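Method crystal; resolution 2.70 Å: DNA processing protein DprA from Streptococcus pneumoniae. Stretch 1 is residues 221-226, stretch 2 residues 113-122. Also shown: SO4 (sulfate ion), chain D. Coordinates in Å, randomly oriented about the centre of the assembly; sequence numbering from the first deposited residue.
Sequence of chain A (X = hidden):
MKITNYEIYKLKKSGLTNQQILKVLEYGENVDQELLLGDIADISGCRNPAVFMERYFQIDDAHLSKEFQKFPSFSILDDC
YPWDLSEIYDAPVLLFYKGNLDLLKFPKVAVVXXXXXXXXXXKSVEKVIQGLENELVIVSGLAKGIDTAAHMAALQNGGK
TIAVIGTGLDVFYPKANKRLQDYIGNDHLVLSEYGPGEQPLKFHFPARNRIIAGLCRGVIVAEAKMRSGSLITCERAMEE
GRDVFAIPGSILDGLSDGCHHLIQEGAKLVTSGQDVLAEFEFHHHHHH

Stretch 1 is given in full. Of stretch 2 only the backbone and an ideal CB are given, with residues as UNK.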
# COMPACT_ATOMS: atom_id res chain seq x y z
N VAL A 221 1.52 -12.02 -1.94
CA VAL A 221 2.80 -11.74 -1.27
C VAL A 221 2.58 -11.31 0.17
O VAL A 221 1.66 -10.56 0.46
CB VAL A 221 3.72 -10.71 -1.95
CG1 VAL A 221 5.12 -11.27 -2.15
CG2 VAL A 221 3.13 -10.12 -3.21
N ALA A 222 3.49 -11.74 1.03
CA ALA A 222 3.51 -11.39 2.44
C ALA A 222 4.93 -11.46 2.91
O ALA A 222 5.62 -12.46 2.69
CB ALA A 222 2.66 -12.35 3.24
N GLU A 223 5.38 -10.38 3.55
CA GLU A 223 6.72 -10.24 4.10
C GLU A 223 7.82 -10.51 3.08
O GLU A 223 8.70 -11.34 3.30
CB GLU A 223 6.90 -11.04 5.42
CG GLU A 223 5.98 -10.56 6.53
CD GLU A 223 6.48 -10.74 7.95
OE1 GLU A 223 7.40 -11.57 8.17
OE2 GLU A 223 5.92 -10.08 8.86
N ALA A 224 7.78 -9.79 1.96
CA ALA A 224 8.81 -9.88 0.93
C ALA A 224 9.79 -8.74 1.21
O ALA A 224 9.37 -7.59 1.38
CB ALA A 224 8.20 -9.74 -0.45
N LYS A 225 11.06 -9.09 1.40
CA LYS A 225 12.13 -8.13 1.66
C LYS A 225 12.59 -7.56 0.33
O LYS A 225 12.21 -8.08 -0.72
CB LYS A 225 13.32 -8.80 2.36
CG LYS A 225 13.07 -9.11 3.81
CD LYS A 225 14.08 -10.07 4.33
CE LYS A 225 13.53 -10.81 5.51
NZ LYS A 225 14.60 -11.53 6.25
N MSE A 226 13.39 -6.49 0.35
CA MSE A 226 13.95 -5.95 -0.88
C MSE A 226 14.98 -6.96 -1.36
O MSE A 226 15.58 -7.67 -0.55
CB MSE A 226 14.60 -4.59 -0.64
CG MSE A 226 13.60 -3.47 -0.47
SE MSE A 226 12.42 -3.16 -2.00
CE MSE A 226 11.75 -1.43 -1.42
N UNK A 113 6.55 -15.63 -0.00
CA UNK A 113 7.07 -14.78 1.06
C UNK A 113 8.30 -15.28 1.77
O UNK A 113 8.83 -16.35 1.46
CB UNK A 113 5.97 -14.56 2.10
N UNK A 114 8.75 -14.50 2.75
CA UNK A 114 9.95 -14.71 3.57
C UNK A 114 10.11 -16.10 4.13
O UNK A 114 9.16 -16.65 4.70
CB UNK A 114 9.95 -13.72 4.74
N UNK A 115 11.32 -16.67 3.98
CA UNK A 115 11.73 -17.97 4.51
C UNK A 115 11.84 -17.82 6.04
O UNK A 115 11.46 -18.73 6.78
CB UNK A 115 13.05 -18.44 3.89
N UNK A 116 12.30 -16.64 6.51
CA UNK A 116 12.45 -16.27 7.92
C UNK A 116 11.44 -15.16 8.25
O UNK A 116 11.81 -14.02 8.54
CB UNK A 116 13.88 -15.81 8.22
N UNK A 117 10.16 -15.48 8.16
CA UNK A 117 9.10 -14.52 8.42
C UNK A 117 8.88 -14.35 9.93
O UNK A 117 9.41 -15.12 10.74
CB UNK A 117 7.80 -14.96 7.74
N UNK A 118 8.05 -13.37 10.30
CA UNK A 118 7.64 -13.07 11.67
C UNK A 118 6.33 -13.80 11.98
O UNK A 118 5.63 -14.23 11.05
CB UNK A 118 7.48 -11.56 11.87
N UNK A 119 5.97 -13.89 13.27
CA UNK A 119 4.72 -14.53 13.69
C UNK A 119 3.51 -13.76 13.16
O UNK A 119 2.50 -14.38 12.82
CB UNK A 119 4.66 -14.63 15.22
N UNK A 120 3.65 -12.42 13.02
CA UNK A 120 2.63 -11.51 12.48
C UNK A 120 2.42 -11.76 11.00
O UNK A 120 1.28 -11.80 10.54
CB UNK A 120 3.03 -10.05 12.71
N UNK A 121 3.52 -11.99 10.27
CA UNK A 121 3.51 -12.33 8.85
C UNK A 121 2.72 -13.60 8.58
O UNK A 121 1.85 -13.61 7.70
CB UNK A 121 4.94 -12.49 8.33
N UNK A 122 2.97 -14.66 9.38
CA UNK A 122 2.26 -15.94 9.27
C UNK A 122 0.77 -15.80 9.59
O UNK A 122 -0.05 -16.43 8.93
CB UNK A 122 2.89 -16.97 10.21
S SO4 D . 13.20 -15.17 0.58
O1 SO4 D . 13.28 -16.29 -0.35
O2 SO4 D . 14.41 -14.33 0.42
O3 SO4 D . 12.01 -14.38 0.28
O4 SO4 D . 13.13 -15.66 1.95

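At position 113 the backbone is nearly fully extended, with phi 167° and psi -179°, a combination that side chains generally disfavour. The ideal CB would lie 2.2 Å from the O of Ala222, a clash. Only a residue without a side chain fits, and the deposited residue is Gly113. Its CA comes 3.2 Å from Ala222 O, close enough for a CA-H...O contact.

At 114 the CA-to-CB bond points toward stretch 1, and the ideal CB stands 3.0 Å from Glu223 O, already tight. The backbone N, 3.2 Å from the same Glu223 O, makes a weak hydrogen bond. A small side chain is favoured: alanine, serine or perhaps cysteine. The residue is Ser114, in the t rotamer, with OG 3.5 Å from Lys225 CE.

Position 115 points away and meets no atom of stretch 1, so the site is permissive and many residues, polar ones especially, would serve. It is Arg115; its backbone N, a group not peculiar to arginine, donates a hydrogen bond to O4 of a sulfate ion, probably from the crystallisation liquor, at 2.9 Å. Position 116 points sideways, its ideal CB 4.8 Å from Lys225 NZ, and asks for little; many residues would suit, and Ala116 is found.

At 117 the bond is again sideways, and the ideal CB lies 3.4 Å from Glu223 OE1. An acidic group brought near this carboxylate would be unfavourable, whereas a small neutral side chain is readily accepted. Cys117 takes the p rotamer, and its SG leads away from the carboxylate.

Position 118 directly precedes the helix, where serine, threonine, aspartate or asparagine commonly cap the first turn. Its backbone N donates to Glu223 OE1 at 2.9 Å with a nearly straight angle of 166°. The ideal CB is 3.7 Å from Glu223 OE2, so a hydroxyl donor is better placed than a second acid. Ser118 satisfies both demands: OG donates to Glu223 OE2 at 2.6 Å and accepts from the backbone N of position 121 at 3.0 Å, the capping bond.

Position 119 points away and suits a long polar chain, here Lys119. At 120 the ideal CB is 4.8 Å from Glu223 OE2, but there is room to turn outward; polar residues fit, and the end of Gln120 leads away.

At 121 the helical backbone directs an ideal CB to 2.4 Å from Glu223 CD, a clash. Glycine is therefore expected, and Gly121 lets the carboxylate approach, with Glu223 OE2 3.3 Å from Gly121 CA. Position 122 points away and continues the helix, for which the helix-favouring Ala122 is well suited.

Stretch 2 113-122: GSRACSKQGA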
# COMPACT_ATOMS: atom_id res chain seq x y z
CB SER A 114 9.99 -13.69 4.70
OG SER A 114 11.30 -13.51 5.22
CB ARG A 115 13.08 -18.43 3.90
CG ARG A 115 13.03 -19.59 2.91
CD ARG A 115 12.78 -19.20 1.43
NE ARG A 115 13.25 -20.24 0.50
CZ ARG A 115 12.83 -20.44 -0.75
NH1 ARG A 115 11.88 -19.68 -1.28
NH2 ARG A 115 13.34 -21.41 -1.48
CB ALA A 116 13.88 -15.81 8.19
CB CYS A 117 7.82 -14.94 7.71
SG CYS A 117 6.99 -16.36 8.47
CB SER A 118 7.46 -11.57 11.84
OG SER A 118 6.27 -11.11 11.23
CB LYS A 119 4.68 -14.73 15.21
CG LYS A 119 5.45 -15.98 15.64
CD LYS A 119 5.70 -16.08 17.14
CE LYS A 119 6.55 -17.29 17.45
NZ LYS A 119 7.08 -17.24 18.84
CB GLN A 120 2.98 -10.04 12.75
CG GLN A 120 2.98 -9.64 14.24
CD GLN A 120 1.60 -9.64 14.86
OE1 GLN A 120 1.18 -10.63 15.48
NE2 GLN A 120 0.88 -8.53 14.73
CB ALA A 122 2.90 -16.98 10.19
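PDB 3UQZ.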